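Local coordinates for uncharacterized protein (Bombyx mori, PDB 5AZ0) that probably reduces carbonyl compounds to alcohols with a nicotinamide cofactor, as an aldo-keto reductase of the silkworm, at residues K53-Y66 / K277-S289. Numbering follows the deposited sequence.
Sequences KLLDALSYAIDIGY and KTVTKSRVLENAS. With ACT (acetate ion), chain K.
Lys281 lies across Tyr60 where the first helix of the aldo-keto reductase (beta/alpha)8 barrel, 51-64, packs on helix 281-287, which follows the eighth barrel strand; the local axes of 53-64 and 281-287 cross at -36°. From its root outward, Lys281 sets CB over one face of the Tyr60 ring in a CH-pi contact, 3.9 Å from the centroid; CG and CD run over its CD2-CG side, CE comes 3.1 Å from Asp56 OD2, and NZ closes a salt bridge through weak hydrogen bonds to both carboxylate oxygens. Ile64 CG2 covers the opposite ring face, while Tyr60 OH abuts Leu285 CB. With an alanine in place of Tyr60, the Lys281 methylenes would lose the face they lie on, and the ammonium would probably be freer to turn from Asp56. Val279 CG1 packs on Leu54; Val279 N and Thr280 OG1, with weaker bonds from Thr278 and Arg283, hold an acetate, probably where relatives bind the NADPH 2'-phosphate. Deeper in, Val284 is a knob in the hole formed by Ala57, Tyr60, Ala61 and Ile64. Beyond it, Tyr66 OH donates 2.6 Å to Val284 O, in the carbonyl plane and on a lone pair, and accepts from a water that Asn287 ND2 holds at 3.0 Å.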
ATOM      1  N   LYS A  53       0.994 -14.580 -13.786  1.00 42.40           N
ATOM      2  CA  LYS A  53       2.297 -14.612 -13.079  1.00 47.46           C
ATOM      3  C   LYS A  53       2.146 -14.041 -11.644  1.00 38.30           C
ATOM      4  O   LYS A  53       2.712 -14.604 -10.684  1.00 33.45           O
ATOM      5  CB  LYS A  53       3.371 -13.852 -13.859  1.00 57.97           C
ATOM      6  CG  LYS A  53       3.326 -14.099 -15.373  1.00 69.15           C
ATOM      7  CD  LYS A  53       4.573 -13.603 -16.082  1.00 78.34           C
ATOM      8  CE  LYS A  53       5.728 -14.578 -15.947  1.00 84.46           C
ATOM      9  NZ  LYS A  53       6.989 -13.901 -16.347  1.00 92.51           N
ATOM     10  N   LEU A  54       1.314 -13.004 -11.514  1.00 32.62           N
ATOM     11  CA  LEU A  54       0.980 -12.418 -10.188  1.00 35.24           C
ATOM     12  C   LEU A  54       0.378 -13.460  -9.279  1.00 34.30           C
ATOM     13  O   LEU A  54       0.767 -13.583  -8.106  1.00 32.83           O
ATOM     14  CB  LEU A  54      -0.000 -11.239 -10.346  1.00 37.38           C
ATOM     15  CG  LEU A  54      -0.471 -10.510  -9.073  1.00 35.01           C
ATOM     16  CD1 LEU A  54       0.699  -9.718  -8.534  1.00 35.25           C
ATOM     17  CD2 LEU A  54      -1.626  -9.568  -9.378  1.00 39.12           C
ATOM     18  N   LEU A  55      -0.500 -14.297  -9.860  1.00 37.01           N
ATOM     19  CA  LEU A  55      -1.227 -15.309  -9.075  1.00 36.78           C
ATOM     20  C   LEU A  55      -0.378 -16.469  -8.688  1.00 34.14           C
ATOM     21  O   LEU A  55      -0.414 -16.944  -7.568  1.00 35.01           O
ATOM     22  CB  LEU A  55      -2.411 -15.821  -9.875  1.00 37.06           C
ATOM     23  CG  LEU A  55      -3.415 -14.758 -10.242  1.00 35.43           C
ATOM     24  CD1 LEU A  55      -4.543 -15.416 -11.065  1.00 40.23           C
ATOM     25  CD2 LEU A  55      -3.904 -14.028  -9.007  1.00 36.88           C
ATOM     26  N   ASP A  56       0.394 -16.953  -9.646  1.00 37.81           N
ATOM     27  CA  ASP A  56       1.391 -17.998  -9.391  1.00 38.07           C
ATOM     28  C   ASP A  56       2.451 -17.512  -8.395  1.00 35.26           C
ATOM     29  O   ASP A  56       2.748 -18.219  -7.438  1.00 34.31           O
ATOM     30  CB  ASP A  56       1.984 -18.466 -10.750  1.00 46.86           C
ATOM     31  CG  ASP A  56       2.937 -19.618 -10.624  1.00 49.20           C
ATOM     32  OD1 ASP A  56       2.663 -20.581  -9.862  1.00 56.97           O
ATOM     33  OD2 ASP A  56       4.011 -19.503 -11.260  1.00 58.07           O
ATOM     34  N   ALA A  57       2.970 -16.278  -8.539  1.00 34.34           N
ATOM     35  CA  ALA A  57       3.948 -15.781  -7.497  1.00 34.44           C
ATOM     36  C   ALA A  57       3.264 -15.542  -6.121  1.00 32.08           C
ATOM     37  O   ALA A  57       3.860 -15.791  -5.055  1.00 32.21           O
ATOM     38  CB  ALA A  57       4.709 -14.564  -8.009  1.00 34.23           C
ATOM     39  N   LEU A  58       1.947 -15.253  -6.140  1.00 30.76           N
ATOM     40  CA  LEU A  58       1.166 -15.203  -4.850  1.00 29.52           C
ATOM     41  C   LEU A  58       1.101 -16.533  -4.129  1.00 29.52           C
ATOM     42  O   LEU A  58       1.345 -16.654  -2.874  1.00 25.40           O
ATOM     43  CB  LEU A  58      -0.237 -14.591  -5.051  1.00 29.27           C
ATOM     44  CG  LEU A  58      -1.199 -14.516  -3.840  1.00 33.85           C
ATOM     45  CD1 LEU A  58      -0.594 -13.855  -2.615  1.00 37.71           C
ATOM     46  CD2 LEU A  58      -2.433 -13.775  -4.302  1.00 35.34           C
ATOM     47  N   SER A  59       0.841 -17.575  -4.920  1.00 30.04           N
ATOM     48  CA  SER A  59       0.748 -18.920  -4.355  1.00 28.59           C
ATOM     49  C   SER A  59       2.053 -19.301  -3.754  1.00 28.28           C
ATOM     50  O   SER A  59       2.154 -19.794  -2.606  1.00 34.38           O
ATOM     51  CB  SER A  59       0.323 -19.961  -5.479  1.00 34.91           C
ATOM     52  OG  SER A  59       0.363 -21.276  -4.917  1.00 38.70           O
ATOM     53  N   TYR A  60       3.115 -19.063  -4.516  1.00 33.06           N
ATOM     54  CA  TYR A  60       4.491 -19.262  -3.995  1.00 31.96           C
ATOM     55  C   TYR A  60       4.722 -18.426  -2.704  1.00 31.57           C
ATOM     56  O   TYR A  60       5.196 -18.935  -1.643  1.00 30.03           O
ATOM     57  CB  TYR A  60       5.516 -18.898  -5.148  1.00 34.75           C
ATOM     58  CG  TYR A  60       6.962 -18.948  -4.706  1.00 43.22           C
ATOM     59  CD1 TYR A  60       7.642 -20.178  -4.526  1.00 43.38           C
ATOM     60  CD2 TYR A  60       7.662 -17.763  -4.373  1.00 39.93           C
ATOM     61  CE1 TYR A  60       8.973 -20.204  -4.080  1.00 44.20           C
ATOM     62  CE2 TYR A  60       8.976 -17.796  -3.921  1.00 41.32           C
ATOM     63  CZ  TYR A  60       9.643 -18.996  -3.774  1.00 44.13           C
ATOM     64  OH  TYR A  60      10.973 -18.950  -3.349  1.00 42.60           O
ATOM     65  N   ALA A  61       4.335 -17.132  -2.766  1.00 33.40           N
ATOM     66  CA  ALA A  61       4.539 -16.223  -1.555  1.00 29.14           C
ATOM     67  C   ALA A  61       3.912 -16.802  -0.364  1.00 27.49           C
ATOM     68  O   ALA A  61       4.541 -16.909   0.713  1.00 29.11           O
ATOM     69  CB  ALA A  61       3.989 -14.833  -1.817  1.00 32.11           C
ATOM     70  N   ILE A  62       2.666 -17.268  -0.528  1.00 27.52           N
ATOM     71  CA  ILE A  62       2.011 -17.909   0.628  1.00 29.94           C
ATOM     72  C   ILE A  62       2.728 -19.205   1.093  1.00 31.36           C
ATOM     73  O   ILE A  62       2.852 -19.464   2.301  1.00 30.63           O
ATOM     74  CB  ILE A  62       0.506 -18.137   0.309  1.00 31.91           C
ATOM     75  CG1 ILE A  62      -0.206 -16.771   0.154  1.00 31.18           C
ATOM     76  CG2 ILE A  62      -0.171 -18.926   1.400  1.00 34.13           C
ATOM     77  CD1 ILE A  62      -1.546 -16.774  -0.563  1.00 29.33           C
ATOM     78  N   ASP A  63       3.180 -20.030   0.134  1.00 34.34           N
ATOM     79  CA  ASP A  63       3.938 -21.282   0.467  1.00 36.01           C
ATOM     80  C   ASP A  63       5.151 -20.929   1.231  1.00 35.06           C
ATOM     81  O   ASP A  63       5.393 -21.551   2.249  1.00 34.72           O
ATOM     82  CB  ASP A  63       4.396 -22.078  -0.782  1.00 38.49           C
ATOM     83  CG  ASP A  63       3.234 -22.670  -1.576  1.00 36.21           C
ATOM     84  OD1 ASP A  63       2.214 -23.000  -0.974  1.00 40.25           O
ATOM     85  OD2 ASP A  63       3.297 -22.756  -2.799  1.00 38.03           O
ATOM     86  N   ILE A  64       5.916 -19.902   0.808  1.00 33.54           N
ATOM     87  CA  ILE A  64       7.146 -19.608   1.640  1.00 36.79           C
ATOM     88  C   ILE A  64       6.937 -18.872   2.949  1.00 37.01           C
ATOM     89  O   ILE A  64       7.873 -18.838   3.770  1.00 35.77           O
ATOM     90  CB  ILE A  64       8.295 -18.918   0.866  1.00 41.89           C
ATOM     91  CG1 ILE A  64       7.940 -17.488   0.420  1.00 37.86           C
ATOM     92  CG2 ILE A  64       8.656 -19.762  -0.366  1.00 43.22           C
ATOM     93  CD1 ILE A  64       9.080 -16.746  -0.274  1.00 36.31           C
ATOM     94  N   GLY A  65       5.746 -18.272   3.156  1.00 33.86           N
ATOM     95  CA  GLY A  65       5.426 -17.605   4.443  1.00 35.53           C
ATOM     96  C   GLY A  65       4.873 -16.155   4.420  1.00 29.56           C
ATOM     97  O   GLY A  65       4.742 -15.554   5.439  1.00 32.81           O
ATOM     98  N   TYR A  66       4.526 -15.619   3.274  1.00 30.13           N
ATOM     99  CA  TYR A  66       3.837 -14.329   3.226  1.00 31.15           C
ATOM    100  C   TYR A  66       2.381 -14.588   3.687  1.00 31.30           C
ATOM    101  O   TYR A  66       1.738 -15.596   3.322  1.00 32.72           O
ATOM    102  CB  TYR A  66       3.796 -13.780   1.839  1.00 28.58           C
ATOM    103  CG  TYR A  66       5.034 -13.106   1.288  1.00 31.54           C
ATOM    104  CD1 TYR A  66       6.241 -13.802   1.048  1.00 31.59           C
ATOM    105  CD2 TYR A  66       4.970 -11.758   0.881  1.00 28.76           C
ATOM    106  CE1 TYR A  66       7.328 -13.152   0.395  1.00 31.09           C
ATOM    107  CE2 TYR A  66       6.029 -11.130   0.306  1.00 29.60           C
ATOM    108  CZ  TYR A  66       7.217 -11.808   0.031  1.00 31.19           C
ATOM    109  OH  TYR A  66       8.226 -11.038  -0.584  1.00 30.86           O
ATOM    110  N   LYS A 277       5.701  -4.728  -5.225  1.00 30.63           N
ATOM    111  CA  LYS A 277       4.991  -5.466  -6.226  1.00 36.25           C
ATOM    112  C   LYS A 277       5.989  -6.171  -7.142  1.00 38.89           C
ATOM    113  O   LYS A 277       6.857  -5.521  -7.731  1.00 34.90           O
ATOM    114  CB  LYS A 277       4.073  -4.588  -7.049  1.00 36.85           C
ATOM    115  CG  LYS A 277       3.198  -5.488  -7.949  1.00 46.45           C
ATOM    116  CD  LYS A 277       3.085  -4.980  -9.355  1.00 50.01           C
ATOM    117  CE  LYS A 277       4.295  -5.238 -10.158  1.00 49.96           C
ATOM    118  NZ  LYS A 277       4.396  -4.119 -11.124  1.00 63.15           N
ATOM    119  N   THR A 278       5.848  -7.489  -7.267  1.00 41.07           N
ATOM    120  CA  THR A 278       6.615  -8.274  -8.257  1.00 40.50           C
ATOM    121  C   THR A 278       5.787  -9.476  -8.676  1.00 41.31           C
ATOM    122  O   THR A 278       4.943  -9.914  -7.934  1.00 35.69           O
ATOM    123  CB  THR A 278       7.960  -8.734  -7.665  1.00 39.13           C
ATOM    124  OG1 THR A 278       8.719  -9.439  -8.656  1.00 45.98           O
ATOM    125  CG2 THR A 278       7.772  -9.618  -6.422  1.00 36.96           C
ATOM    126  N   VAL A 279       6.038 -10.012  -9.871  1.00 48.55           N
ATOM    127  CA  VAL A 279       5.406 -11.247 -10.342  1.00 44.44           C
ATOM    128  C   VAL A 279       6.472 -12.321 -10.555  1.00 45.09           C
ATOM    129  O   VAL A 279       6.200 -13.324 -11.208  1.00 49.73           O
ATOM    130  CB  VAL A 279       4.546 -11.021 -11.623  1.00 45.72           C
ATOM    131  CG1 VAL A 279       3.506  -9.946 -11.409  1.00 43.91           C
ATOM    132  CG2 VAL A 279       5.394 -10.630 -12.831  1.00 45.19           C
ATOM    133  N   THR A 280       7.636 -12.156  -9.930  1.00 45.67           N
ATOM    134  CA  THR A 280       8.785 -13.062 -10.079  1.00 40.40           C
ATOM    135  C   THR A 280       9.150 -13.666  -8.791  1.00 38.26           C
ATOM    136  O   THR A 280       9.508 -12.960  -7.855  1.00 44.04           O
ATOM    137  CB  THR A 280      10.020 -12.279 -10.546  1.00 45.98           C
ATOM    138  OG1 THR A 280       9.741 -11.652 -11.813  1.00 43.09           O
ATOM    139  CG2 THR A 280      11.228 -13.181 -10.677  1.00 48.20           C
ATOM    140  N   LYS A 281       9.140 -14.987  -8.733  1.00 37.67           N
ATOM    141  CA  LYS A 281       9.239 -15.661  -7.460  1.00 40.19           C
ATOM    142  C   LYS A 281      10.562 -15.478  -6.759  1.00 43.64           C
ATOM    143  O   LYS A 281      10.655 -15.606  -5.487  1.00 41.44           O
ATOM    144  CB  LYS A 281       8.983 -17.172  -7.628  1.00 42.37           C
ATOM    145  CG  LYS A 281       7.618 -17.537  -8.196  1.00 47.64           C
ATOM    146  CD  LYS A 281       7.492 -19.050  -8.382  1.00 49.03           C
ATOM    147  CE  LYS A 281       6.384 -19.352  -9.349  1.00 56.58           C
ATOM    148  NZ  LYS A 281       5.767 -20.687  -9.096  1.00 64.26           N
ATOM    149  N   SER A 282      11.628 -15.319  -7.548  1.00 40.90           N
ATOM    150  CA  SER A 282      12.936 -15.101  -6.890  1.00 46.71           C
ATOM    151  C   SER A 282      12.903 -13.723  -6.164  1.00 35.89           C
ATOM    152  O   SER A 282      13.430 -13.605  -5.091  1.00 39.66           O
ATOM    153  CB  SER A 282      14.115 -15.211  -7.874  1.00 42.82           C
ATOM    154  OG  SER A 282      13.789 -14.573  -9.080  1.00 52.16           O
ATOM    155  N   ARG A 283      12.274 -12.718  -6.768  1.00 40.79           N
ATOM    156  CA  ARG A 283      12.087 -11.408  -6.097  1.00 41.63           C
ATOM    157  C   ARG A 283      11.208 -11.503  -4.858  1.00 40.02           C
ATOM    158  O   ARG A 283      11.559 -10.996  -3.792  1.00 36.84           O
ATOM    159  CB  ARG A 283      11.607 -10.402  -7.101  1.00 49.44           C
ATOM    160  CG  ARG A 283      12.779  -9.946  -7.974  1.00 57.90           C
ATOM    161  CD  ARG A 283      12.261  -9.235  -9.200  1.00 68.83           C
ATOM    162  NE  ARG A 283      13.293  -8.792 -10.133  1.00 70.32           N
ATOM    163  CZ  ARG A 283      13.086  -8.538 -11.432  1.00 85.65           C
ATOM    164  NH1 ARG A 283      11.888  -8.706 -12.007  1.00 88.96           N
ATOM    165  NH2 ARG A 283      14.097  -8.123 -12.181  1.00 89.43           N
ATOM    166  N   VAL A 284      10.160 -12.312  -4.946  1.00 39.87           N
ATOM    167  CA  VAL A 284       9.323 -12.586  -3.797  1.00 37.04           C
ATOM    168  C   VAL A 284      10.157 -13.110  -2.693  1.00 35.97           C
ATOM    169  O   VAL A 284      10.069 -12.673  -1.552  1.00 33.59           O
ATOM    170  CB  VAL A 284       8.221 -13.603  -4.135  1.00 35.89           C
ATOM    171  CG1 VAL A 284       7.465 -14.060  -2.927  1.00 34.52           C
ATOM    172  CG2 VAL A 284       7.259 -12.992  -5.111  1.00 37.18           C
ATOM    173  N   LEU A 285      10.991 -14.074  -3.002  1.00 38.03           N
ATOM    174  CA  LEU A 285      11.833 -14.673  -1.944  1.00 38.09           C
ATOM    175  C   LEU A 285      12.871 -13.682  -1.364  1.00 31.98           C
ATOM    176  O   LEU A 285      13.127 -13.613  -0.153  1.00 32.93           O
ATOM    177  CB  LEU A 285      12.568 -15.897  -2.528  1.00 41.03           C
ATOM    178  CG  LEU A 285      13.538 -16.608  -1.596  1.00 41.17           C
ATOM    179  CD1 LEU A 285      12.880 -16.948  -0.284  1.00 40.34           C
ATOM    180  CD2 LEU A 285      14.176 -17.841  -2.291  1.00 43.05           C
ATOM    181  N   GLU A 286      13.517 -13.001  -2.286  1.00 36.84           N
ATOM    182  CA  GLU A 286      14.591 -11.999  -1.987  1.00 41.75           C
ATOM    183  C   GLU A 286      13.994 -10.879  -1.092  1.00 39.84           C
ATOM    184  O   GLU A 286      14.507 -10.650   0.004  1.00 33.73           O
ATOM    185  CB  GLU A 286      15.129 -11.454  -3.317  1.00 42.37           C
ATOM    186  CG  GLU A 286      16.386 -10.568  -3.298  1.00 56.03           C
ATOM    187  CD  GLU A 286      16.548  -9.687  -4.556  1.00 54.30           C
ATOM    188  OE1 GLU A 286      15.878  -9.913  -5.573  1.00 60.79           O
ATOM    189  OE2 GLU A 286      17.357  -8.736  -4.548  1.00 67.54           O
ATOM    190  N   ASN A 287      12.829 -10.309  -1.499  1.00 36.58           N
ATOM    191  CA  ASN A 287      12.130  -9.272  -0.684  1.00 32.50           C
ATOM    192  C   ASN A 287      11.856  -9.662   0.732  1.00 32.09           C
ATOM    193  O   ASN A 287      11.855  -8.784   1.591  1.00 32.72           O
ATOM    194  CB  ASN A 287      10.861  -8.781  -1.355  1.00 30.37           C
ATOM    195  CG  ASN A 287      11.145  -8.143  -2.667  1.00 30.70           C
ATOM    196  OD1 ASN A 287      12.275  -7.784  -2.909  1.00 35.83           O
ATOM    197  ND2 ASN A 287      10.168  -8.049  -3.545  1.00 33.69           N
ATOM    198  N   ALA A 288      11.680 -10.951   1.031  1.00 35.43           N
ATOM    199  CA  ALA A 288      11.378 -11.325   2.429  1.00 36.71           C
ATOM    200  C   ALA A 288      12.545 -11.696   3.299  1.00 39.98           C
ATOM    201  O   ALA A 288      12.356 -11.968   4.520  1.00 34.08           O
ATOM    202  CB  ALA A 288      10.327 -12.403   2.510  1.00 42.00           C
ATOM    203  N   SER A 289      13.740 -11.672   2.711  1.00 41.80           N
ATOM    204  CA  SER A 289      14.969 -12.086   3.434  1.00 49.62           C
ATOM    205  C   SER A 289      15.712 -10.800   3.854  1.00 50.18           C
ATOM    206  O   SER A 289      16.828 -10.527   3.385  1.00 48.71           O
ATOM    207  CB  SER A 289      15.808 -13.025   2.544  1.00 49.31           C
ATOM    208  OG  SER A 289      14.953 -13.945   1.804  1.00 48.85           O
TER
HETATM  209  C   ACT K 410       8.554  -8.023 -11.466  0.80 55.15           C
HETATM  210  O   ACT K 410       9.561  -7.649 -10.812  0.80 58.13           O
HETATM  211  OXT ACT K 410       8.467  -9.203 -11.773  0.80 53.11           O
HETATM  212  CH3 ACT K 410       7.406  -7.126 -11.855  0.80 58.40           C
HETATM  213  O   HOH W   1       7.772  -9.603  -2.651  1.00 31.01           O